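Local coordinates for protein putative polyketide synthase (Streptomyces coelicolor, PDB 1U0M) that catalyses the iterative condensation of five malonyl-CoA units and the Claisen and aldol cyclisations that yield 1,3,6,8-tetrahydroxynaphthalene, at residues R283-L288 / F301-L306. Numbering follows the deposited sequence.
Sequences RILDDL and FSRATL
Two short antiparallel helices of the C-terminal half of this thiolase fold, 281-291 and 300-308, are joined here where L285 reaches across to R303 and S302. Their local axes run 174° apart in direction and come no nearer than 11.0 Å, too wide for backbones to meet, and a few side chains span the gap. L285 carries its CG anti to the backbone N (chi1 -164°), which carries CG and its methyls on toward R303. Its CD2 settles over one face of the R303 guanidinium, offset toward the rim, 3.2 Å from R303 NH2, and the same methyl lies 4.0 Å from S302 CB. V277 of strand 276-278 and F299 also touch L285, while S302 turns its OG to a hydrogen bond with the carbonyl oxygen of V277, tying helix 300-308 to the edge of the sheet. The R303 chain leaves its helix extended and bends at chi3, laying the guanidinium across the leucine. From there NH2 meets D286 OD1 in a long salt bridge of 3.7 Å, the carboxylate and guanidinium planes 23° apart and the approach oblique. At R303, an alanine here would probably take the guanidinium off the leucine CD2 and leave the D286 carboxylate without its opposite charge across the contact. Apolar cover and a long charge pair thus share one guanidinium: NH2 is buried here without a hydrogen-bonding partner, so its attraction to D286 is probably mainly electrostatic, and between these segments the contact is probably carried mainly by the leucine methyl against the guanidinium.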
# COMPACT_ATOMS: atom_id res chain seq x y z
N ARG A 283 -20.96 -12.01 14.99
CA ARG A 283 -20.89 -13.45 14.78
C ARG A 283 -19.43 -13.87 14.91
O ARG A 283 -19.07 -14.66 15.78
CB ARG A 283 -21.44 -13.84 13.40
CG ARG A 283 -20.67 -13.29 12.19
CD ARG A 283 -21.03 -11.84 11.87
NE ARG A 283 -22.42 -11.70 11.44
CZ ARG A 283 -22.95 -12.31 10.38
NH1 ARG A 283 -22.20 -13.11 9.63
NH2 ARG A 283 -24.23 -12.13 10.08
N ILE A 284 -18.59 -13.31 14.05
CA ILE A 284 -17.17 -13.60 14.03
C ILE A 284 -16.51 -13.17 15.33
O ILE A 284 -15.54 -13.79 15.78
CB ILE A 284 -16.49 -12.87 12.85
CG1 ILE A 284 -17.09 -13.36 11.53
CG2 ILE A 284 -14.99 -13.12 12.88
CD1 ILE A 284 -16.57 -12.62 10.32
N LEU A 285 -17.04 -12.13 15.95
CA LEU A 285 -16.48 -11.63 17.20
C LEU A 285 -16.78 -12.57 18.35
O LEU A 285 -15.99 -12.69 19.29
CB LEU A 285 -17.04 -10.24 17.51
CG LEU A 285 -16.29 -9.42 18.56
CD1 LEU A 285 -14.89 -9.12 18.06
CD2 LEU A 285 -17.04 -8.13 18.84
N ASP A 286 -17.93 -13.25 18.29
CA ASP A 286 -18.32 -14.18 19.33
C ASP A 286 -17.60 -15.52 19.26
O ASP A 286 -17.52 -16.24 20.25
CB ASP A 286 -19.83 -14.41 19.31
CG ASP A 286 -20.58 -13.35 20.08
OD1 ASP A 286 -20.20 -13.09 21.24
OD2 ASP A 286 -21.55 -12.78 19.54
N ASP A 287 -17.10 -15.86 18.08
CA ASP A 287 -16.36 -17.10 17.91
C ASP A 287 -14.99 -16.87 18.53
O ASP A 287 -14.28 -17.81 18.89
CB ASP A 287 -16.21 -17.44 16.42
CG ASP A 287 -17.50 -17.93 15.79
OD1 ASP A 287 -18.56 -17.30 16.02
OD2 ASP A 287 -17.46 -18.94 15.06
N LEU A 288 -14.63 -15.60 18.67
CA LEU A 288 -13.36 -15.22 19.26
C LEU A 288 -13.49 -15.20 20.78
O LEU A 288 -12.50 -15.36 21.50
CB LEU A 288 -12.93 -13.84 18.73
CG LEU A 288 -11.45 -13.45 18.80
CD1 LEU A 288 -11.04 -13.17 20.23
CD2 LEU A 288 -10.61 -14.57 18.21
N PHE A 301 -16.18 -2.85 23.31
CA PHE A 301 -15.86 -1.66 22.52
C PHE A 301 -15.95 -1.92 21.02
O PHE A 301 -16.44 -1.08 20.27
CB PHE A 301 -14.46 -1.17 22.90
CG PHE A 301 -14.34 -0.76 24.34
CD1 PHE A 301 -14.78 0.49 24.76
CD2 PHE A 301 -13.84 -1.65 25.29
CE1 PHE A 301 -14.73 0.85 26.10
CE2 PHE A 301 -13.79 -1.29 26.63
CZ PHE A 301 -14.24 -0.04 27.03
N SER A 302 -15.47 -3.08 20.59
CA SER A 302 -15.52 -3.43 19.18
C SER A 302 -16.99 -3.53 18.78
O SER A 302 -17.43 -2.88 17.83
CB SER A 302 -14.84 -4.79 18.96
OG SER A 302 -13.58 -4.84 19.60
N ARG A 303 -17.73 -4.34 19.53
CA ARG A 303 -19.14 -4.54 19.26
C ARG A 303 -19.91 -3.22 19.28
O ARG A 303 -20.94 -3.08 18.61
CB ARG A 303 -19.74 -5.53 20.27
CG ARG A 303 -21.08 -6.10 19.83
CD ARG A 303 -21.53 -7.30 20.67
NE ARG A 303 -20.64 -8.45 20.56
CZ ARG A 303 -19.53 -8.62 21.28
NH1 ARG A 303 -19.19 -7.71 22.19
NH2 ARG A 303 -18.77 -9.69 21.09
N ALA A 304 -19.42 -2.25 20.04
CA ALA A 304 -20.07 -0.95 20.13
C ALA A 304 -19.92 -0.17 18.82
O ALA A 304 -20.84 0.53 18.38
CB ALA A 304 -19.47 -0.15 21.28
N THR A 305 -18.75 -0.28 18.19
CA THR A 305 -18.50 0.41 16.93
C THR A 305 -19.40 -0.17 15.85
O THR A 305 -20.01 0.56 15.06
CB THR A 305 -17.03 0.24 16.47
OG1 THR A 305 -16.15 0.76 17.47
CG2 THR A 305 -16.78 0.97 15.15
N LEU A 306 -19.49 -1.49 15.83
CA LEU A 306 -20.30 -2.17 14.82
C LEU A 306 -21.79 -1.89 15.00
O LEU A 306 -22.52 -1.75 14.02
CB LEU A 306 -20.01 -3.68 14.87
CG LEU A 306 -18.53 -4.09 14.90
CD1 LEU A 306 -18.42 -5.61 14.96
CD2 LEU A 306 -17.80 -3.57 13.67